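PDB 6EDI: glucokinase from Leishmania braziliensis MHOM/BR/75/M2904, which probably catalyses the ATP-dependent phosphorylation of D-glucose to glucose 6-phosphate. Local coordinates for residues C45-T50 with S79-L84; A127-F130 with G135-R138; K249-L254 with V271-E276; M206-G211 with I331-E336. All coordinates share one frame; numbering follows the deposited sequence.

Interaction 1. Residues C45-T50 with S79-L84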
loop_
_atom_site.group_PDB
_atom_site.type_symbol
_atom_site.label_atom_id
_atom_site.label_comp_id
_atom_site.label_asym_id
_atom_site.label_seq_id
_atom_site.Cartn_x
_atom_site.Cartn_y
_atom_site.Cartn_z
ATOM N N CYS A 45 19.771 0.191 14.532
ATOM C CA CYS A 45 19.263 0.096 15.891
ATOM C C CYS A 45 17.918 -0.605 15.836
ATOM O O CYS A 45 17.101 -0.328 14.964
ATOM C CB CYS A 45 19.129 1.483 16.527
ATOM S SG CYS A 45 18.351 1.524 18.170
ATOM N N ASP A 46 17.704 -1.538 16.754
ATOM C CA ASP A 46 16.418 -2.207 16.857
ATOM C C ASP A 46 16.072 -2.324 18.334
ATOM O O ASP A 46 16.955 -2.553 19.169
ATOM C CB ASP A 46 16.462 -3.577 16.177
ATOM C CG ASP A 46 15.205 -4.405 16.431
ATOM O OD1 ASP A 46 15.169 -5.135 17.444
ATOM O OD2 ASP A 46 14.253 -4.334 15.616
ATOM N N VAL A 47 14.797 -2.119 18.655
ATOM C CA VAL A 47 14.312 -2.268 20.023
ATOM C C VAL A 47 13.352 -3.455 20.119
ATOM O O VAL A 47 12.486 -3.624 19.267
ATOM C CB VAL A 47 13.605 -1.001 20.491
ATOM C CG1 VAL A 47 13.152 -1.156 21.927
ATOM C CG2 VAL A 47 14.540 0.180 20.386
ATOM N N GLY A 48 13.530 -4.299 21.131
ATOM C CA GLY A 48 12.628 -5.421 21.367
ATOM C C GLY A 48 12.868 -6.052 22.728
ATOM O O GLY A 48 13.994 -6.454 23.042
ATOM N N GLY A 49 11.823 -6.140 23.547
ATOM C CA GLY A 49 11.987 -6.607 24.914
ATOM C C GLY A 49 12.662 -5.557 25.778
ATOM O O GLY A 49 12.221 -4.410 25.832
ATOM N N THR A 50 13.734 -5.951 26.459
ATOM C CA THR A 50 14.503 -5.030 27.292
ATOM C C THR A 50 15.773 -4.627 26.600
ATOM O O THR A 50 16.713 -4.150 27.242
ATOM C CB THR A 50 14.957 -5.688 28.598
ATOM O OG1 THR A 50 15.189 -7.089 28.389
ATOM C CG2 THR A 50 13.928 -5.492 29.644
ATOM N N SER A 79 12.547 0.597 31.352
ATOM C CA SER A 79 11.377 0.235 30.544
ATOM C C SER A 79 10.822 1.465 29.829
ATOM O O SER A 79 9.615 1.697 29.815
ATOM C CB SER A 79 10.292 -0.415 31.414
ATOM O OG SER A 79 10.737 -1.649 31.956
ATOM N N ASP A 80 11.726 2.245 29.240
ATOM C CA ASP A 80 11.410 3.571 28.717
ATOM C C ASP A 80 12.157 3.808 27.403
ATOM O O ASP A 80 13.390 3.736 27.365
ATOM C CB ASP A 80 11.803 4.636 29.755
ATOM C CG ASP A 80 11.380 6.050 29.362
ATOM O OD1 ASP A 80 11.156 6.330 28.161
ATOM O OD2 ASP A 80 11.294 6.906 30.268
ATOM N N ILE A 81 11.407 4.120 26.344
ATOM C CA ILE A 81 11.968 4.276 24.994
ATOM C C ILE A 81 12.941 5.448 24.883
ATOM O O ILE A 81 13.813 5.462 24.009
ATOM C CB ILE A 81 10.846 4.440 23.926
ATOM C CG1 ILE A 81 11.376 4.143 22.523
ATOM C CG2 ILE A 81 10.234 5.829 23.984
ATOM C CD1 ILE A 81 11.786 2.703 22.339
ATOM N N ARG A 82 12.781 6.438 25.757
ATOM C CA ARG A 82 13.632 7.627 25.737
ATOM C C ARG A 82 15.046 7.292 26.200
ATOM O O ARG A 82 15.972 8.075 26.008
ATOM C CB ARG A 82 13.020 8.732 26.604
ATOM C CG ARG A 82 11.686 9.255 26.069
ATOM C CD ARG A 82 10.890 10.012 27.113
ATOM N NE ARG A 82 10.396 9.132 28.170
ATOM C CZ ARG A 82 9.555 9.514 29.128
ATOM N NH1 ARG A 82 9.115 10.763 29.166
ATOM N NH2 ARG A 82 9.160 8.648 30.051
ATOM N N GLN A 83 15.214 6.115 26.791
ATOM C CA GLN A 83 16.542 5.636 27.170
ATOM C C GLN A 83 17.446 5.402 25.949
ATOM O O GLN A 83 18.659 5.296 26.087
ATOM C CB GLN A 83 16.452 4.376 28.043
ATOM C CG GLN A 83 17.769 3.983 28.718
ATOM C CD GLN A 83 17.605 2.933 29.811
ATOM O OE1 GLN A 83 16.539 2.324 29.955
ATOM N NE2 GLN A 83 18.661 2.723 30.593
ATOM N N LEU A 84 16.866 5.351 24.748
ATOM C CA LEU A 84 17.686 5.265 23.539
ATOM C C LEU A 84 18.678 6.431 23.497
ATOM O O LEU A 84 19.807 6.263 23.058
ATOM C CB LEU A 84 16.828 5.240 22.261
ATOM C CG LEU A 84 15.879 4.048 22.086
ATOM C CD1 LEU A 84 15.282 4.030 20.703
ATOM C CD2 LEU A 84 16.613 2.761 22.324
#
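Val47 meets Leu84 and Ile81 where the first long strand of an actin-like ATPase (ASKHA) domain faces the chain leading into helix 84-98. The Asp-Val-Gly-Gly-Thr sequence of 46-50 matches the phosphate 1 loop of this superfamily, which in relatives lies beside the phosphates of ATP. Asp46 turns away from this contact and bonds to Ser116, while Val47 faces it. Both valine methyls are used, one for each partner. CG1 stands opposite the backbone N (chi1 -178°) and meets the end of Ile81, its CD1 lying 4.1 Å from Val47 CG1. On the other branch, Val47 CG2 fits against the fork of Leu84, 3.8 Å from CD2 and 3.9 Å from CD1. These buried methyls pack without any hydrogen bond between the two segments; Leu84 also touches Val115 of strand 110-117 and Ala52 of strand 51-58. Ile81 lies within an Asx turn, in which Asp80 OD1 accepts from Arg82 N at 2.9 Å, met 41° out of the carboxylate plane. Arg82 then folds back to grip the same carboxylate side-on with two nitrogens, forming a salt bridge at 2.8 Å between NH2 and Asp80 OD2. Arg82 NE makes a nearly straight bond (175°) to the syn lone pair of Asp80 OD1, 2.9 Å away.

Interaction 2. Residues A127-F130 with G135-R138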
loop_
_atom_site.group_PDB
_atom_site.type_symbol
_atom_site.label_atom_id
_atom_site.label_comp_id
_atom_site.label_asym_id
_atom_site.label_seq_id
_atom_site.Cartn_x
_atom_site.Cartn_y
_atom_site.Cartn_z
ATOM N N ALA A 127 7.596 7.519 17.285
ATOM C CA ALA A 127 7.087 6.176 17.542
ATOM C C ALA A 127 6.208 6.232 18.780
ATOM O O ALA A 127 6.697 6.497 19.882
ATOM C CB ALA A 127 8.221 5.173 17.705
ATOM N N GLY A 128 4.914 5.986 18.575
ATOM C CA GLY A 128 3.870 6.316 19.534
ATOM C C GLY A 128 3.895 5.439 20.750
ATOM O O GLY A 128 4.868 4.710 20.937
ATOM N N PRO A 129 2.836 5.505 21.585
ATOM C CA PRO A 129 2.874 4.728 22.824
ATOM C C PRO A 129 3.096 3.266 22.529
ATOM O O PRO A 129 2.607 2.736 21.530
ATOM C CB PRO A 129 1.485 4.943 23.421
ATOM C CG PRO A 129 1.075 6.262 22.918
ATOM C CD PRO A 129 1.602 6.304 21.492
ATOM N N PHE A 130 3.888 2.644 23.387
ATOM C CA PHE A 130 4.128 1.223 23.341
ATOM C C PHE A 130 3.357 0.645 24.517
ATOM O O PHE A 130 3.114 1.342 25.503
ATOM C CB PHE A 130 5.622 0.950 23.493
ATOM C CG PHE A 130 6.473 1.662 22.476
ATOM C CD1 PHE A 130 6.903 2.961 22.701
ATOM C CD2 PHE A 130 6.854 1.025 21.302
ATOM C CE1 PHE A 130 7.689 3.623 21.769
ATOM C CE2 PHE A 130 7.647 1.673 20.366
ATOM C CZ PHE A 130 8.063 2.978 20.599
ATOM N N GLY A 135 7.015 6.305 27.317
ATOM C CA GLY A 135 7.585 7.387 26.538
ATOM C C GLY A 135 7.289 7.344 25.054
ATOM O O GLY A 135 6.728 6.374 24.533
ATOM N N ILE A 136 7.685 8.414 24.378
ATOM C CA ILE A 136 7.568 8.511 22.933
ATOM C C ILE A 136 8.961 8.640 22.324
ATOM O O ILE A 136 9.803 9.385 22.832
ATOM C CB ILE A 136 6.697 9.717 22.537
ATOM C CG1 ILE A 136 5.330 9.626 23.225
ATOM C CG2 ILE A 136 6.567 9.831 21.013
ATOM C CD1 ILE A 136 4.554 8.361 22.913
ATOM N N ALA A 137 9.220 7.877 21.265
ATOM C CA ALA A 137 10.449 8.033 20.499
ATOM C C ALA A 137 10.243 9.182 19.536
ATOM O O ALA A 137 9.315 9.150 18.728
ATOM C CB ALA A 137 10.764 6.769 19.733
ATOM N N ARG A 138 11.088 10.202 19.628
ATOM C CA ARG A 138 11.042 11.301 18.671
ATOM C C ARG A 138 12.372 11.369 17.942
ATOM O O ARG A 138 13.409 11.605 18.562
ATOM C CB ARG A 138 10.722 12.626 19.373
ATOM C CG ARG A 138 9.388 12.584 20.099
ATOM C CD ARG A 138 8.981 13.923 20.720
ATOM N NE ARG A 138 7.722 13.790 21.453
ATOM C CZ ARG A 138 7.617 13.159 22.621
ATOM N NH1 ARG A 138 8.690 12.614 23.177
ATOM N NH2 ARG A 138 6.443 13.063 23.234
HETATM O O HOH W 1 4.957 4.577 25.426
#
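An antiparallel hydrogen-bonded pair, Ala127 with Ala137, fastens the base of a connection in which strand 126-127 turns back to strand 137-138. Ala127 N donates to Ala137 O at 2.8 Å, and the return bond from Ala137 N to Ala127 O is longer, 3.2 Å. Both methyls leave the pair on the same face, where Ala127 CB and Ala137 CB are 3.6 Å apart; Leu154 of strand 152-156 touches both. The bridge joins the middle and one outer strand of a small three-stranded antiparallel sheet, with 121-122 on the other side. Beyond it the two segments part, and side chains and water take over from backbone pairing. Ile136 spreads along the departing segment. Its CG2, opposite the backbone N, rests 3.5 Å from Ala127 O, and CD1 reaches the start of the proline, 3.6 Å from Pro129 N and also close to the proline ring carbons CD and CG. The two side chains lie side by side and point the same way. Phe130 turns an edge of its ring to Gly135 O, which sits in the ring plane 3.9 Å from CD1, while Gly128 O lies over one face toward the rim. A single water bridges the wider end of the turn: it accepts from Phe130 N at 3.0 Å and donates to Gly135 O at 2.7 Å.

Interaction 3. Residues K249-L254 with V271-E276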
loop_
_atom_site.group_PDB
_atom_site.type_symbol
_atom_site.label_atom_id
_atom_site.label_comp_id
_atom_site.label_asym_id
_atom_site.label_seq_id
_atom_site.Cartn_x
_atom_site.Cartn_y
_atom_site.Cartn_z
ATOM N N LYS A 249 -17.973 -22.124 8.919
ATOM C CA LYS A 249 -18.148 -22.624 10.274
ATOM C C LYS A 249 -16.898 -22.309 11.099
ATOM O O LYS A 249 -17.000 -21.926 12.264
ATOM C CB LYS A 249 -18.422 -24.134 10.279
ATOM C CG LYS A 249 -19.766 -24.553 9.658
ATOM C CD LYS A 249 -20.947 -23.757 10.221
ATOM C CE LYS A 249 -22.289 -24.446 9.940
ATOM N NZ LYS A 249 -22.531 -25.634 10.818
ATOM N N TYR A 250 -15.729 -22.449 10.478
ATOM C CA TYR A 250 -14.465 -22.125 11.142
ATOM C C TYR A 250 -14.338 -20.645 11.468
ATOM O O TYR A 250 -13.960 -20.289 12.592
ATOM C CB TYR A 250 -13.249 -22.579 10.336
ATOM C CG TYR A 250 -11.952 -22.084 10.962
ATOM C CD1 TYR A 250 -11.444 -22.669 12.126
ATOM C CD2 TYR A 250 -11.270 -21.007 10.423
ATOM C CE1 TYR A 250 -10.264 -22.205 12.718
ATOM C CE2 TYR A 250 -10.087 -20.537 11.005
ATOM C CZ TYR A 250 -9.594 -21.139 12.142
ATOM O OH TYR A 250 -8.431 -20.653 12.702
ATOM N N VAL A 251 -14.639 -19.780 10.497
ATOM C CA VAL A 251 -14.548 -18.352 10.745
ATOM C C VAL A 251 -15.504 -17.986 11.864
ATOM O O VAL A 251 -15.177 -17.195 12.757
ATOM C CB VAL A 251 -14.851 -17.509 9.480
ATOM C CG1 VAL A 251 -14.731 -16.032 9.807
ATOM C CG2 VAL A 251 -13.906 -17.888 8.320
ATOM N N GLN A 252 -16.694 -18.581 11.815
ATOM C CA GLN A 252 -17.691 -18.370 12.858
ATOM C C GLN A 252 -17.147 -18.737 14.239
ATOM O O GLN A 252 -17.291 -17.981 15.215
ATOM C CB GLN A 252 -18.941 -19.212 12.583
ATOM C CG GLN A 252 -20.039 -18.998 13.628
ATOM C CD GLN A 252 -20.489 -17.548 13.708
ATOM O OE1 GLN A 252 -21.348 -17.103 12.936
ATOM N NE2 GLN A 252 -19.907 -16.801 14.631
ATOM N N ALA A 253 -16.535 -19.910 14.324
ATOM C CA ALA A 253 -16.022 -20.377 15.613
ATOM C C ALA A 253 -14.884 -19.481 16.078
ATOM O O ALA A 253 -14.762 -19.188 17.270
ATOM C CB ALA A 253 -15.578 -21.830 15.527
ATOM N N LEU A 254 -14.047 -19.046 15.132
ATOM C CA LEU A 254 -12.922 -18.166 15.466
ATOM C C LEU A 254 -13.434 -16.834 16.011
ATOM O O LEU A 254 -12.941 -16.332 17.012
ATOM C CB LEU A 254 -12.009 -17.943 14.245
ATOM C CG LEU A 254 -10.781 -17.068 14.505
ATOM C CD1 LEU A 254 -9.929 -17.702 15.610
ATOM C CD2 LEU A 254 -9.949 -16.845 13.235
ATOM N N VAL A 271 -19.167 -10.469 14.189
ATOM C CA VAL A 271 -18.085 -9.636 13.659
ATOM C C VAL A 271 -16.945 -10.514 13.133
ATOM O O VAL A 271 -16.427 -11.337 13.879
ATOM C CB VAL A 271 -17.498 -8.737 14.764
ATOM C CG1 VAL A 271 -16.531 -7.719 14.169
ATOM C CG2 VAL A 271 -18.600 -8.031 15.554
ATOM N N ALA A 272 -16.535 -10.320 11.874
ATOM C CA ALA A 272 -15.427 -11.086 11.284
ATOM C C ALA A 272 -14.163 -10.975 12.135
ATOM O O ALA A 272 -13.872 -9.904 12.672
ATOM C CB ALA A 272 -15.145 -10.627 9.873
ATOM N N PRO A 273 -13.426 -12.084 12.292
ATOM C CA PRO A 273 -12.162 -11.955 13.025
ATOM C C PRO A 273 -11.113 -11.509 12.031
ATOM O O PRO A 273 -11.362 -11.643 10.834
ATOM C CB PRO A 273 -11.886 -13.380 13.504
ATOM C CG PRO A 273 -12.546 -14.268 12.482
ATOM C CD PRO A 273 -13.705 -13.473 11.883
ATOM N N ILE A 274 -9.984 -10.985 12.488
ATOM C CA ILE A 274 -8.962 -10.531 11.554
ATOM C C ILE A 274 -8.124 -11.714 11.071
ATOM O O ILE A 274 -8.041 -12.741 11.756
ATOM C CB ILE A 274 -8.108 -9.414 12.150
ATOM C CG1 ILE A 274 -7.309 -9.906 13.371
ATOM C CG2 ILE A 274 -8.990 -8.275 12.595
ATOM C CD1 ILE A 274 -6.466 -8.799 14.015
ATOM N N TRP A 275 -7.528 -11.588 9.888
ATOM C CA TRP A 275 -6.723 -12.671 9.316
ATOM C C TRP A 275 -5.634 -13.143 10.270
ATOM O O TRP A 275 -5.301 -14.325 10.310
ATOM C CB TRP A 275 -6.061 -12.225 8.013
ATOM C CG TRP A 275 -6.931 -12.338 6.812
ATOM C CD1 TRP A 275 -7.506 -11.312 6.125
ATOM C CD2 TRP A 275 -7.321 -13.547 6.131
ATOM N NE1 TRP A 275 -8.230 -11.801 5.067
ATOM C CE2 TRP A 275 -8.132 -13.168 5.042
ATOM C CE3 TRP A 275 -7.061 -14.907 6.337
ATOM C CZ2 TRP A 275 -8.691 -14.105 4.155
ATOM C CZ3 TRP A 275 -7.608 -15.838 5.456
ATOM C CH2 TRP A 275 -8.425 -15.431 4.380
ATOM N N GLU A 276 -5.066 -12.198 11.011
ATOM C CA GLU A 276 -4.010 -12.504 11.979
ATOM C C GLU A 276 -4.444 -13.588 12.958
ATOM O O GLU A 276 -3.656 -14.463 13.328
ATOM C CB GLU A 276 -3.631 -11.233 12.749
ATOM C CG GLU A 276 -2.898 -11.472 14.072
ATOM C CD GLU A 276 -2.476 -10.174 14.730
ATOM O OE1 GLU A 276 -3.211 -9.687 15.609
ATOM O OE2 GLU A 276 -1.410 -9.642 14.359
#
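With chi1 at 180° in Val251 and -178° in Leu254, Val251 CG1 and Leu254 CG each stand opposite their own backbone N, and both reach the ring of Pro273 from one side of helix 245-259. In Leu254 the chi2 of 59° places CD1 and leaves CD2 extended, anti to CA, alongside the CB-CG edge of the proline ring. Two residues three apart on one side of the helix thus meet the rim of a proline ring from a loop. Val251 CG1 approaches CD of Pro273 at 3.5 Å, tighter than usual for two carbons, and the two side chains cross at about a right angle. The neighbouring ring atom is shared: Pro273 CG lies 3.7 Å from Leu254 CD2 and 3.9 Å from Val251 CG1. Finally, Pro273 CB closes on Leu254 CG at 4.0 Å. All three residues are buried and the contact is wholly apolar. Around it, Trp242 of the second subunit packs on Val251 and on Ala272, placing this corner at the dimer interface. Leu254 also rests on Phe286 of helix 281-292, while Trp275, further along the loop, extends to Asn329 and Leu333 of helix 317-341.

Interaction 4. Residues M206-G211 with I331-E336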
loop_
_atom_site.group_PDB
_atom_site.type_symbol
_atom_site.label_atom_id
_atom_site.label_comp_id
_atom_site.label_asym_id
_atom_site.label_seq_id
_atom_site.Cartn_x
_atom_site.Cartn_y
_atom_site.Cartn_z
ATOM N N MET A 206 5.526 -8.056 -1.560
ATOM C CA MET A 206 4.634 -8.051 -0.404
ATOM C C MET A 206 5.215 -8.953 0.678
ATOM O O MET A 206 5.512 -10.127 0.430
ATOM C CB MET A 206 3.223 -8.504 -0.810
ATOM C CG MET A 206 2.253 -8.592 0.351
ATOM S SD MET A 206 1.895 -6.975 1.046
ATOM C CE MET A 206 1.497 -7.466 2.721
ATOM N N VAL A 207 5.395 -8.396 1.871
ATOM C CA VAL A 207 6.048 -9.132 2.961
ATOM C C VAL A 207 5.060 -9.409 4.083
ATOM O O VAL A 207 4.413 -8.484 4.586
ATOM C CB VAL A 207 7.215 -8.346 3.529
ATOM C CG1 VAL A 207 7.928 -9.149 4.594
ATOM C CG2 VAL A 207 8.184 -7.939 2.399
ATOM N N VAL A 208 4.935 -10.680 4.458
ATOM C CA VAL A 208 4.099 -11.088 5.589
ATOM C C VAL A 208 4.952 -11.921 6.551
ATOM O O VAL A 208 5.786 -12.689 6.094
ATOM C CB VAL A 208 2.883 -11.893 5.095
ATOM C CG1 VAL A 208 2.116 -12.484 6.257
ATOM C CG2 VAL A 208 1.974 -10.997 4.291
ATOM N N ALA A 209 4.764 -11.755 7.864
ATOM C CA ALA A 209 5.585 -12.464 8.865
ATOM C C ALA A 209 4.737 -12.962 10.021
ATOM O O ALA A 209 4.405 -12.201 10.939
ATOM C CB ALA A 209 6.687 -11.576 9.384
ATOM N N PRO A 210 4.381 -14.246 9.993
ATOM C CA PRO A 210 3.554 -14.733 11.105
ATOM C C PRO A 210 4.383 -15.022 12.344
ATOM O O PRO A 210 5.577 -15.295 12.241
ATOM C CB PRO A 210 2.946 -16.031 10.553
ATOM C CG PRO A 210 3.883 -16.474 9.462
ATOM C CD PRO A 210 4.497 -15.224 8.893
ATOM N N GLY A 211 3.737 -14.941 13.503
ATOM C CA GLY A 211 4.361 -15.178 14.793
ATOM C C GLY A 211 3.322 -14.988 15.881
ATOM O O GLY A 211 2.216 -15.520 15.778
ATOM N N ILE A 331 -2.030 -18.169 3.766
ATOM C CA ILE A 331 -2.054 -18.011 2.317
ATOM C C ILE A 331 -3.348 -17.312 1.859
ATOM O O ILE A 331 -3.331 -16.495 0.921
ATOM C CB ILE A 331 -1.825 -19.372 1.596
ATOM C CG1 ILE A 331 -0.384 -19.846 1.810
ATOM C CG2 ILE A 331 -2.119 -19.256 0.110
ATOM C CD1 ILE A 331 0.644 -18.918 1.188
ATOM N N GLY A 332 -4.459 -17.610 2.535
ATOM C CA GLY A 332 -5.716 -16.918 2.256
ATOM C C GLY A 332 -5.598 -15.406 2.408
ATOM O O GLY A 332 -6.127 -14.646 1.587
ATOM N N LEU A 333 -4.893 -14.971 3.456
ATOM C CA LEU A 333 -4.583 -13.555 3.640
ATOM C C LEU A 333 -3.757 -13.070 2.466
ATOM O O LEU A 333 -4.038 -12.008 1.909
ATOM C CB LEU A 333 -3.814 -13.306 4.944
ATOM C CG LEU A 333 -3.107 -11.949 5.066
ATOM C CD1 LEU A 333 -4.073 -10.776 5.147
ATOM C CD2 LEU A 333 -2.171 -11.938 6.261
ATOM N N THR A 334 -2.741 -13.846 2.082
ATOM C CA THR A 334 -1.917 -13.447 0.935
ATOM C C THR A 334 -2.688 -13.420 -0.380
ATOM O O THR A 334 -2.285 -12.746 -1.317
ATOM C CB THR A 334 -0.672 -14.322 0.744
ATOM O OG1 THR A 334 -1.060 -15.652 0.368
ATOM C CG2 THR A 334 0.167 -14.359 2.015
ATOM N N ALA A 335 -3.783 -14.161 -0.486
ATOM C CA ALA A 335 -4.563 -14.053 -1.719
ATOM C C ALA A 335 -5.118 -12.638 -1.822
ATOM O O ALA A 335 -5.122 -12.020 -2.904
ATOM C CB ALA A 335 -5.691 -15.085 -1.739
ATOM N N GLU A 336 -5.596 -12.121 -0.691
ATOM C CA GLU A 336 -6.060 -10.732 -0.634
ATOM C C GLU A 336 -4.945 -9.704 -0.885
ATOM O O GLU A 336 -5.139 -8.740 -1.623
ATOM C CB GLU A 336 -6.764 -10.432 0.699
ATOM C CG GLU A 336 -8.027 -11.260 0.981
ATOM C CD GLU A 336 -8.974 -11.402 -0.209
ATOM O OE1 GLU A 336 -9.094 -10.479 -1.051
ATOM O OE2 GLU A 336 -9.628 -12.458 -0.297
#
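Val208, in the middle of segment 206-211, points from its strand toward Leu333 and Thr334 of a long helix, and it supplies the whole strand side of the contact. Followed outward, its CB stands back from the helix, 4.8 Å from Thr334 CG2, and leaves the touching to its two methyls. CG1, opposite the backbone N at a chi1 of 172°, comes within 4.3 Å of Leu333 CD2. CG2, the other branch, turns to the next residue of the helix and lies 4.4 Å from Thr334 CG2. A single beta-branched side chain thereby spans two successive helix positions. These are loose apolar contacts in a buried layer, and no hydrogen bond links the segments. With OG1 turned back to its own helix, the chi1 of 67° presents Thr334 CG2 to the strand. Thr334 OG1 lies unusually close to Ile331 O, so that bond is doubtful in detail; the same oxygen accepts from Ala335 N at 2.8 Å. Strand 205-210 ends in a Pro-Gly turn whose place in the fold is consistent with the phosphate 2 loop of ASKHA kinases. The strand lies between strands 345-348 and 214-222 in a mixed sheet, with Val214 of the latter touching both Val208 and Leu333. Helix 317-341 packs against this sheet; Leu373 of helix 363-373 adjoins Thr334, and two residues beyond Thr334, Glu336 bonds to Ser239 of the second subunit.

The four contacts fall into two pairs, as expected of a two-lobed ASKHA kinase. Interactions 1 and 2 come first along the chain, with centres 10 Å apart, and touch where Ile81 packs on residues 135-137; they belong to the lobe whose main sheet contains strand 41-48. Interactions 3 and 4 have centres 16 Å apart and meet through Trp275, which lies against Gly332 and Leu333 of helix 317-341. Interaction 3 falls within the sequence interval between the segments of interaction 4. Between the pairs, interactions 1 and 4 keep nearest atoms about 12 Å apart, on opposite sides of the chain's centre; the enzyme was crystallised in an open conformation. Only the second pair reaches the other subunit.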